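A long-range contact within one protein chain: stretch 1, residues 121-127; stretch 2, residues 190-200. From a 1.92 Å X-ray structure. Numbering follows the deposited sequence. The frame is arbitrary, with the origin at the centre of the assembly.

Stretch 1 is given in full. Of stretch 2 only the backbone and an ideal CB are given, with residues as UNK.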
ATOM      1  N   GLU B 121       3.543  -7.829 -15.451  1.00 22.26           N
ATOM      2  CA  GLU B 121       4.967  -8.061 -15.669  1.00 22.84           C
ATOM      3  C   GLU B 121       5.379  -9.361 -14.984  1.00 21.89           C
ATOM      4  O   GLU B 121       6.092 -10.182 -15.561  1.00 23.75           O
ATOM      5  CB  GLU B 121       5.804  -6.889 -15.136  1.00 23.49           C
ATOM      6  CG  GLU B 121       7.299  -6.985 -15.457  1.00 24.97           C
ATOM      7  CD  GLU B 121       8.123  -5.892 -14.784  1.00 25.51           C
ATOM      8  OE1 GLU B 121       7.697  -5.381 -13.722  1.00 25.03           O
ATOM      9  OE2 GLU B 121       9.203  -5.544 -15.315  1.00 25.36           O
ATOM     10  N   THR B 122       4.908  -9.541 -13.753  1.00 19.79           N
ATOM     11  CA  THR B 122       5.230 -10.722 -12.965  1.00 20.42           C
ATOM     12  C   THR B 122       4.681 -11.987 -13.619  1.00 21.41           C
ATOM     13  O   THR B 122       5.407 -12.962 -13.801  1.00 22.66           O
ATOM     14  CB  THR B 122       4.669 -10.608 -11.531  1.00 21.84           C
ATOM     15  OG1 THR B 122       5.159  -9.409 -10.919  1.00 22.36           O
ATOM     16  CG2 THR B 122       5.079 -11.809 -10.687  1.00 21.79           C
ATOM     17  N   LEU B 123       3.404 -11.966 -13.980  1.00 20.68           N
ATOM     18  CA  LEU B 123       2.761 -13.150 -14.539  1.00 21.93           C
ATOM     19  C   LEU B 123       3.216 -13.444 -15.971  1.00 22.31           C
ATOM     20  O   LEU B 123       3.333 -14.608 -16.358  1.00 23.15           O
ATOM     21  CB  LEU B 123       1.237 -12.997 -14.489  1.00 22.79           C
ATOM     22  CG  LEU B 123       0.612 -12.911 -13.086  1.00 23.69           C
ATOM     23  CD1 LEU B 123      -0.902 -12.996 -13.174  1.00 24.41           C
ATOM     24  CD2 LEU B 123       1.142 -13.992 -12.150  1.00 24.94           C
ATOM     25  N   ALA B 124       3.483 -12.407 -16.760  1.00 20.98           N
ATOM     26  CA  ALA B 124       3.982 -12.626 -18.116  1.00 21.24           C
ATOM     27  C   ALA B 124       5.392 -13.214 -18.069  1.00 20.88           C
ATOM     28  O   ALA B 124       5.753 -14.059 -18.893  1.00 22.49           O
ATOM     29  CB  ALA B 124       3.967 -11.334 -18.914  1.00 21.42           C
ATOM     30  N   TRP B 125       6.182 -12.765 -17.098  1.00 20.44           N
ATOM     31  CA  TRP B 125       7.520 -13.313 -16.874  1.00 22.45           C
ATOM     32  C   TRP B 125       7.427 -14.797 -16.534  1.00 23.39           C
ATOM     33  O   TRP B 125       8.168 -15.617 -17.077  1.00 23.54           O
ATOM     34  CB  TRP B 125       8.231 -12.546 -15.753  1.00 22.97           C
ATOM     35  CG  TRP B 125       9.619 -13.033 -15.438  1.00 23.86           C
ATOM     36  CD1 TRP B 125      10.010 -13.748 -14.341  1.00 25.81           C
ATOM     37  CD2 TRP B 125      10.801 -12.826 -16.225  1.00 24.20           C
ATOM     38  NE1 TRP B 125      11.362 -14.001 -14.398  1.00 25.98           N
ATOM     39  CE2 TRP B 125      11.869 -13.446 -15.544  1.00 24.74           C
ATOM     40  CE3 TRP B 125      11.059 -12.180 -17.438  1.00 25.74           C
ATOM     41  CZ2 TRP B 125      13.173 -13.440 -16.039  1.00 25.57           C
ATOM     42  CZ3 TRP B 125      12.356 -12.175 -17.927  1.00 26.86           C
ATOM     43  CH2 TRP B 125      13.394 -12.801 -17.228  1.00 26.24           C
ATOM     44  N   CYS B 126       6.505 -15.141 -15.639  1.00 22.98           N
ATOM     45  CA  CYS B 126       6.271 -16.538 -15.290  1.00 23.50           C
ATOM     46  C   CYS B 126       5.832 -17.339 -16.511  1.00 23.49           C
ATOM     47  O   CYS B 126       6.257 -18.479 -16.700  1.00 23.74           O
ATOM     48  CB  CYS B 126       5.218 -16.653 -14.186  1.00 25.41           C
ATOM     49  SG  CYS B 126       5.806 -16.150 -12.560  1.00 26.26           S
ATOM     50  N   LYS B 127       4.978 -16.746 -17.341  1.00 23.86           N
ATOM     51  CA  LYS B 127       4.470 -17.451 -18.510  1.00 24.45           C
ATOM     52  C   LYS B 127       5.595 -17.690 -19.514  1.00 25.35           C
ATOM     53  O   LYS B 127       5.618 -18.709 -20.206  1.00 26.14           O
ATOM     54  CB  LYS B 127       3.325 -16.681 -19.176  1.00 23.97           C
ATOM     55  CG  LYS B 127       2.613 -17.513 -20.234  1.00 24.45           C
ATOM     56  CD  LYS B 127       1.475 -16.779 -20.922  1.00 25.91           C
ATOM     57  CE  LYS B 127       0.857 -17.666 -21.999  1.00 28.69           C
ATOM     58  NZ  LYS B 127      -0.329 -17.056 -22.655  1.00 29.43           N
ATOM     59  N   UNK B 190     -10.324 -12.835  -8.033  1.00 23.35           N
ATOM     60  CA  UNK B 190      -9.857 -13.990  -7.276  1.00 25.53           C
ATOM     61  C   UNK B 190      -8.647 -14.630  -7.960  1.00 25.78           C
ATOM     62  O   UNK B 190      -7.763 -15.159  -7.289  1.00 26.74           O
ATOM     63  CB  UNK B 190     -10.982 -15.014  -7.117  1.00 25.53           C
ATOM     64  N   UNK B 191      -8.596 -14.572  -9.287  1.00 23.97           N
ATOM     65  CA  UNK B 191      -7.428 -15.082 -10.011  1.00 23.74           C
ATOM     66  C   UNK B 191      -6.166 -14.334  -9.596  1.00 23.54           C
ATOM     67  O   UNK B 191      -5.170 -14.941  -9.190  1.00 23.00           O
ATOM     68  CB  UNK B 191      -7.638 -14.962 -11.522  1.00 23.74           C
ATOM     69  N   UNK B 192      -6.210 -13.012  -9.707  1.00 23.96           N
ATOM     70  CA  UNK B 192      -5.047 -12.186  -9.420  1.00 23.30           C
ATOM     71  C   UNK B 192      -4.559 -12.406  -7.988  1.00 22.58           C
ATOM     72  O   UNK B 192      -3.370 -12.594  -7.749  1.00 20.75           O
ATOM     73  CB  UNK B 192      -5.376 -10.709  -9.647  1.00 23.30           C
ATOM     74  N   UNK B 193      -5.466 -12.394  -7.026  1.00 22.56           N
ATOM     75  CA  UNK B 193      -5.027 -12.432  -5.638  1.00 22.26           C
ATOM     76  C   UNK B 193      -4.642 -13.840  -5.181  1.00 21.96           C
ATOM     77  O   UNK B 193      -3.681 -13.997  -4.433  1.00 22.14           O
ATOM     78  CB  UNK B 193      -6.130 -11.879  -4.733  1.00 22.26           C
ATOM     79  N   UNK B 194      -5.345 -14.862  -5.656  1.00 22.95           N
ATOM     80  CA  UNK B 194      -5.005 -16.234  -5.293  1.00 23.79           C
ATOM     81  C   UNK B 194      -3.650 -16.625  -5.899  1.00 23.24           C
ATOM     82  O   UNK B 194      -2.802 -17.214  -5.224  1.00 23.49           O
ATOM     83  CB  UNK B 194      -6.099 -17.197  -5.759  1.00 23.79           C
ATOM     84  N   UNK B 195      -3.442 -16.301  -7.169  1.00 22.81           N
ATOM     85  CA  UNK B 195      -2.201 -16.684  -7.841  1.00 23.39           C
ATOM     86  C   UNK B 195      -1.013 -15.949  -7.227  1.00 22.79           C
ATOM     87  O   UNK B 195       0.005 -16.563  -6.912  1.00 22.33           O
ATOM     88  CB  UNK B 195      -2.289 -16.392  -9.340  1.00 23.39           C
ATOM     89  N   UNK B 196      -1.133 -14.639  -7.052  1.00 23.80           N
ATOM     90  CA  UNK B 196      -0.052 -13.868  -6.447  1.00 24.91           C
ATOM     91  C   UNK B 196       0.230 -14.348  -5.020  1.00 25.33           C
ATOM     92  O   UNK B 196       1.384 -14.411  -4.603  1.00 25.72           O
ATOM     93  CB  UNK B 196      -0.399 -12.378  -6.446  1.00 24.91           C
ATOM     94  N   UNK B 197      -0.819 -14.686  -4.273  1.00 24.79           N
ATOM     95  CA  UNK B 197      -0.643 -15.158  -2.902  1.00 25.04           C
ATOM     96  C   UNK B 197       0.084 -16.500  -2.880  1.00 25.35           C
ATOM     97  O   UNK B 197       0.949 -16.731  -2.035  1.00 25.13           O
ATOM     98  CB  UNK B 197      -1.997 -15.279  -2.200  1.00 25.04           C
ATOM     99  N   UNK B 198      -0.278 -17.384  -3.805  1.00 25.94           N
ATOM    100  CA  UNK B 198       0.367 -18.688  -3.900  1.00 26.20           C
ATOM    101  C   UNK B 198       1.841 -18.517  -4.247  1.00 26.17           C
ATOM    102  O   UNK B 198       2.705 -19.110  -3.611  1.00 26.30           O
ATOM    103  CB  UNK B 198      -0.331 -19.563  -4.943  1.00 26.20           C
ATOM    104  N   UNK B 199       2.120 -17.696  -5.252  1.00 25.18           N
ATOM    105  CA  UNK B 199       3.493 -17.468  -5.684  1.00 25.36           C
ATOM    106  C   UNK B 199       4.307 -16.824  -4.558  1.00 23.75           C
ATOM    107  O   UNK B 199       5.419 -17.253  -4.268  1.00 22.39           O
ATOM    108  CB  UNK B 199       3.521 -16.588  -6.935  1.00 25.36           C
ATOM    109  N   UNK B 200       3.744 -15.804  -3.915  1.00 23.14           N
ATOM    110  CA  UNK B 200       4.432 -15.133  -2.816  1.00 23.78           C
ATOM    111  C   UNK B 200       4.732 -16.107  -1.679  1.00 26.66           C
ATOM    112  O   UNK B 200       5.789 -16.034  -1.047  1.00 29.67           O
ATOM    113  CB  UNK B 200       3.593 -13.963  -2.299  1.00 23.78           C
TER

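Both stretches are helical, and their axes approach to 11.8 Å at 66°. The surface offered by stretch 1 is almost wholly apolar: the methyls of Leu 123, CG2 of Thr 122 and SG of Cys 126.

Position 190 has no atom of stretch 1 near its CB, so the contact sets no demand there; it is Ser 190, whose OG is hydrogen-bonded elsewhere in the structure.

At position 191 CA-to-CB points sideways, and a short side chain would fall far from stretch 1. A long apolar or aromatic one could reach the CD1 methyl of Leu 123. The residue is Phe 191, with chi1 t; its end comes nearer than its CB direction suggests, and CE2 lies 3.8 Å from Leu 123 CD1, which meets the ring obliquely.

Position 192 points sideways and 193 and 194 are out of reach, so many residues would be compatible with this contact. They are Val 192, Phe 193 and Val 194, none of which comes within contact distance of stretch 1.

Position 195 points toward stretch 1, and its ideal CB is 5.0 Å from Leu 123 CD2. A branched aliphatic residue suits such a gap, as would leucine or methionine; a charge would find no partner among these methyls. Ile 195 is found here. Its CG2 packs 4.0 Å from Leu 123 CD2, while CD1 leads away from the other helix.

The CA of position 196 is 8.6 Å from the CA of Leu 123, yet its CB points sideways. An extended apolar chain such as leucine or methionine could bend back to the Leu 123 methyls, whereas alanine would stop short. Leu 196, with chi1 m and chi2 t, places CD2 4.1 Å from Leu 123 CD2.

Positions 197 and 198 lie out of reach and are occupied by Ala 197 and Arg 198, the latter hydrogen-bonded elsewhere in the structure.

Position 199 points toward stretch 1, but nothing there lies within 5.5 Å of its ideal CB. The space ahead leads to Cys 126 SG and Thr 122 CG2, inviting leucine, methionine or perhaps phenylalanine. Leu 199 fills it: CD2 sits 3.9 Å from Cys 126 SG and 4.1 Å from Thr 122 CG2, bridging residues one helical turn apart.

Position 200, out of reach, is Ala 200. No hydrogen bond crosses between the helices; apolar packing centred on Leu 123 dominates the contact.

Stretch 2 (190-200) SFVFVILARLA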
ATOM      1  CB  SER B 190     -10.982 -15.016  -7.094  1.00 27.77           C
ATOM      2  OG  SER B 190     -11.582 -15.374  -8.322  1.00 29.68           O
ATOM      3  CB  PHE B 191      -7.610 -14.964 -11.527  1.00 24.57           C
ATOM      4  CG  PHE B 191      -6.356 -15.271 -12.304  1.00 24.90           C
ATOM      5  CD1 PHE B 191      -5.980 -16.583 -12.545  1.00 26.49           C
ATOM      6  CD2 PHE B 191      -5.546 -14.252 -12.771  1.00 24.58           C
ATOM      7  CE1 PHE B 191      -4.821 -16.872 -13.247  1.00 27.08           C
ATOM      8  CE2 PHE B 191      -4.383 -14.533 -13.475  1.00 25.41           C
ATOM      9  CZ  PHE B 191      -4.021 -15.843 -13.711  1.00 26.17           C
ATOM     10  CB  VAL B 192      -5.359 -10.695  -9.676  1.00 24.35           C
ATOM     11  CG1 VAL B 192      -4.237  -9.799  -9.153  1.00 24.14           C
ATOM     12  CG2 VAL B 192      -5.569 -10.451 -11.163  1.00 25.47           C
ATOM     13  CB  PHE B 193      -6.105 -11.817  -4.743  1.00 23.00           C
ATOM     14  CG  PHE B 193      -6.083 -10.320  -4.764  1.00 22.97           C
ATOM     15  CD1 PHE B 193      -5.185  -9.624  -3.972  1.00 23.36           C
ATOM     16  CD2 PHE B 193      -6.910  -9.608  -5.618  1.00 22.89           C
ATOM     17  CE1 PHE B 193      -5.137  -8.240  -4.006  1.00 24.14           C
ATOM     18  CE2 PHE B 193      -6.864  -8.226  -5.657  1.00 23.45           C
ATOM     19  CZ  PHE B 193      -5.978  -7.542  -4.850  1.00 24.13           C
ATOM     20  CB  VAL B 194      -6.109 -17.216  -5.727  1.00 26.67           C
ATOM     21  CG1 VAL B 194      -5.651 -18.667  -5.550  1.00 28.01           C
ATOM     22  CG2 VAL B 194      -7.373 -16.973  -4.922  1.00 28.06           C
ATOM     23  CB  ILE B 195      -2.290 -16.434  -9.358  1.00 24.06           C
ATOM     24  CG1 ILE B 195      -3.343 -17.349  -9.988  1.00 23.93           C
ATOM     25  CG2 ILE B 195      -0.932 -16.655 -10.030  1.00 26.18           C
ATOM     26  CD1 ILE B 195      -3.081 -18.847  -9.809  1.00 25.51           C
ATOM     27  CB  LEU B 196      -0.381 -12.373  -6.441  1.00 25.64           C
ATOM     28  CG  LEU B 196      -0.428 -11.649  -7.789  1.00 25.40           C
ATOM     29  CD1 LEU B 196      -0.641 -10.161  -7.564  1.00 24.71           C
ATOM     30  CD2 LEU B 196       0.832 -11.885  -8.614  1.00 25.24           C
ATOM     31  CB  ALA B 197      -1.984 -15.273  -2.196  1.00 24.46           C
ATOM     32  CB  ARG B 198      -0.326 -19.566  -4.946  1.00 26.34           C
ATOM     33  CG  ARG B 198      -1.657 -20.137  -4.484  1.00 26.19           C
ATOM     34  CD  ARG B 198      -2.442 -20.760  -5.635  1.00 26.18           C
ATOM     35  NE  ARG B 198      -1.772 -21.912  -6.239  1.00 26.98           N
ATOM     36  CZ  ARG B 198      -1.919 -23.173  -5.837  1.00 28.76           C
ATOM     37  NH1 ARG B 198      -2.702 -23.469  -4.807  1.00 29.57           N
ATOM     38  NH2 ARG B 198      -1.273 -24.148  -6.465  1.00 29.41           N
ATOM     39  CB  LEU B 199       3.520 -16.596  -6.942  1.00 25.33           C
ATOM     40  CG  LEU B 199       4.875 -16.386  -7.620  1.00 26.73           C
ATOM     41  CD1 LEU B 199       5.516 -17.716  -8.005  1.00 27.14           C
ATOM     42  CD2 LEU B 199       4.719 -15.505  -8.849  1.00 27.91           C
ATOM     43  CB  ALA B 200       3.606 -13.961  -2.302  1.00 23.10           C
TER
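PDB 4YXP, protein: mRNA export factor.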